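Local coordinates for protein PcyX_EBK42635 (Marine metagenome, PDB 5OWG) that probably reduces biliverdin to phycoerythrobilin in a four-electron reaction, as a ferredoxin-dependent bilin reductase of the kind found in oceanic phages, at residues 171-174 and 175-179. Numbering follows the deposited sequence.
Sequences SNLN and NYIDK
The carbonyl oxygen of S171 is gripped twice by N175, one helical turn further on. The backbone N of N175 gives the regular i to i+4 bond, 3.2 Å to S171 O, while its side-chain ND2 reaches the same oxygen at 2.9 Å and almost straight, at 173°. The two donors arrive from opposite faces of the carbonyl plane. The oxygen lies in the plane of the N175 amide, an orientation that points one N-H of ND2 straight at it and helps set the rotation of the amide. CG lies beside the backbone N and anti to the carbonyl carbon (chi1 -86°), so that the amide folds back toward the preceding turn. Asparagine suits the place because its amide can bond to the backbone on the partly exposed side of the helix. S171 likewise turns its OG back to the carbonyl oxygen of T167, four residues earlier.

On the inner side, the backbone N of I177 meets L173 O at 2.9 Å, nearly in line with the C=O bond. Beside this bond the side chains of L173 and I177 cross at a slant, CD1 of L173 lying 3.8 Å from CD1 of I177. In I177, CD1 is anti to CA (chi2 169°), which stretches the branch out toward L173. Leucine and isoleucine suit this buried face, where their methyl groups meet other apolar side chains. Y176 N bonds to N172 O at 2.9 Å, though bent.

This last part of helix 161-179 is amphipathic, with L173, Y176 and I177 buried against L80 of strand 73-82 in the antiparallel sheet and S171, N174, N175 and D178 on the more open side. Y176 meets F109 of strand 104-110 edge to face while its hydroxyl bonds to the carbonyl of P89. V24 touches L173, N174 and I177, so that helix 14-28 packs alongside helix 161-179 on the sheet.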
ATOM      1  N   SER A 171       1.410   6.548  12.364  1.00 81.70           N
ATOM      2  CA  SER A 171       2.614   7.269  12.759  1.00 81.68           C
ATOM      3  C   SER A 171       3.847   6.745  12.037  1.00 74.44           C
ATOM      4  O   SER A 171       4.789   7.508  11.792  1.00 63.55           O
ATOM      5  CB  SER A 171       2.812   7.178  14.273  1.00 80.15           C
ATOM      6  OG  SER A 171       1.678   7.675  14.966  1.00 79.16           O
ATOM      7  N   ASN A 172       3.862   5.455  11.690  1.00 67.99           N
ATOM      8  CA  ASN A 172       4.965   4.910  10.907  1.00 75.62           C
ATOM      9  C   ASN A 172       4.925   5.420   9.473  1.00 66.12           C
ATOM     10  O   ASN A 172       5.967   5.490   8.809  1.00 55.32           O
ATOM     11  CB  ASN A 172       4.922   3.380  10.936  1.00 88.28           C
ATOM     12  CG  ASN A 172       5.160   2.814  12.325  1.00 88.16           C
ATOM     13  OD1 ASN A 172       5.058   3.526  13.324  1.00 92.90           O
ATOM     14  ND2 ASN A 172       5.476   1.525  12.393  1.00 95.06           N
ATOM     15  N   LEU A 173       3.739   5.782   8.982  1.00 62.13           N
ATOM     16  CA  LEU A 173       3.620   6.376   7.655  1.00 67.11           C
ATOM     17  C   LEU A 173       4.191   7.788   7.639  1.00 68.07           C
ATOM     18  O   LEU A 173       5.090   8.102   6.850  1.00 60.26           O
ATOM     19  CB  LEU A 173       2.151   6.383   7.222  1.00 50.30           C
ATOM     20  CG  LEU A 173       1.825   7.065   5.892  1.00 48.92           C
ATOM     21  CD1 LEU A 173       2.513   6.363   4.731  1.00 55.05           C
ATOM     22  CD2 LEU A 173       0.321   7.101   5.687  1.00 59.03           C
ATOM     23  N   ASN A 174       3.668   8.660   8.507  1.00 71.10           N
ATOM     24  CA  ASN A 174       4.167  10.029   8.593  1.00 71.95           C
ATOM     25  C   ASN A 174       5.684  10.054   8.718  1.00 45.36           C
ATOM     26  O   ASN A 174       6.349  10.933   8.157  1.00 62.55           O
ATOM     27  CB  ASN A 174       3.521  10.744   9.784  1.00 42.91           C
ATOM     28  CG  ASN A 174       2.978  12.113   9.425  1.00 63.78           C
ATOM     29  OD1 ASN A 174       3.389  12.724   8.437  1.00 70.98           O
ATOM     30  ND2 ASN A 174       2.049  12.608  10.236  1.00 82.35           N
ATOM     31  N   ASN A 175       6.252   9.095   9.451  1.00 53.95           N
ATOM     32  CA  ASN A 175       7.700   9.027   9.605  1.00 54.58           C
ATOM     33  C   ASN A 175       8.383   8.414   8.387  1.00 61.48           C
ATOM     34  O   ASN A 175       9.536   8.754   8.099  1.00 60.70           O
ATOM     35  CB  ASN A 175       8.057   8.233  10.862  1.00 66.30           C
ATOM     36  CG  ASN A 175       8.062   9.095  12.107  1.00 69.68           C
ATOM     37  OD1 ASN A 175       9.070   9.719  12.431  1.00 81.36           O
ATOM     38  ND2 ASN A 175       6.934   9.137  12.808  1.00 50.49           N
ATOM     39  N   TYR A 176       7.706   7.513   7.671  1.00 63.19           N
ATOM     40  CA  TYR A 176       8.285   6.955   6.453  1.00 60.12           C
ATOM     41  C   TYR A 176       8.420   8.025   5.377  1.00 35.29           C
ATOM     42  O   TYR A 176       9.458   8.128   4.712  1.00 52.04           O
ATOM     43  CB  TYR A 176       7.429   5.794   5.940  1.00 57.01           C
ATOM     44  CG  TYR A 176       7.887   5.245   4.603  1.00 56.08           C
ATOM     45  CD1 TYR A 176       8.834   4.230   4.533  1.00 59.14           C
ATOM     46  CD2 TYR A 176       7.373   5.742   3.409  1.00 54.54           C
ATOM     47  CE1 TYR A 176       9.255   3.725   3.316  1.00 49.99           C
ATOM     48  CE2 TYR A 176       7.790   5.245   2.185  1.00 47.52           C
ATOM     49  CZ  TYR A 176       8.731   4.236   2.147  1.00 51.29           C
ATOM     50  OH  TYR A 176       9.151   3.734   0.937  1.00 50.10           O
ATOM     51  N   ILE A 177       7.374   8.830   5.193  1.00 43.89           N
ATOM     52  CA  ILE A 177       7.384   9.867   4.166  1.00 57.81           C
ATOM     53  C   ILE A 177       8.475  10.888   4.442  1.00 59.41           C
ATOM     54  O   ILE A 177       8.958  11.557   3.520  1.00 55.92           O
ATOM     55  CB  ILE A 177       5.989  10.523   4.087  1.00 54.29           C
ATOM     56  CG1 ILE A 177       4.952   9.488   3.637  1.00 60.88           C
ATOM     57  CG2 ILE A 177       5.993  11.709   3.132  1.00 54.92           C
ATOM     58  CD1 ILE A 177       3.509   9.934   3.771  1.00 52.75           C
ATOM     59  N   ASP A 178       8.885  11.026   5.703  1.00 63.40           N
ATOM     60  CA  ASP A 178       9.917  11.994   6.059  1.00 61.86           C
ATOM     61  C   ASP A 178      11.316  11.425   5.849  1.00 54.33           C
ATOM     62  O   ASP A 178      12.162  12.057   5.207  1.00 64.64           O
ATOM     63  CB  ASP A 178       9.730  12.433   7.512  1.00 75.70           C
ATOM     64  CG  ASP A 178      10.932  13.184   8.058  1.00 82.87           C
ATOM     65  OD1 ASP A 178      11.681  13.786   7.260  1.00 77.91           O
ATOM     66  OD2 ASP A 178      11.134  13.163   9.290  1.00 73.89           O
ATOM     67  N   LYS A 179      11.586  10.236   6.389  1.00 54.76           N
ATOM     68  CA  LYS A 179      12.947   9.710   6.373  1.00 52.03           C
ATOM     69  C   LYS A 179      13.355   9.181   5.005  1.00 57.45           C
ATOM     70  O   LYS A 179      14.547   9.197   4.677  1.00 50.60           O
ATOM     71  CB  LYS A 179      13.091   8.607   7.421  1.00 63.44           C
ATOM     72  CG  LYS A 179      12.872   9.083   8.848  1.00 68.18           C
ATOM     73  CD  LYS A 179      12.935   7.934   9.842  1.00 70.81           C
ATOM     74  CE  LYS A 179      12.747   8.417  11.273  1.00 70.82           C
ATOM     75  NZ  LYS A 179      13.808   9.374  11.695  1.00 68.11           N
TER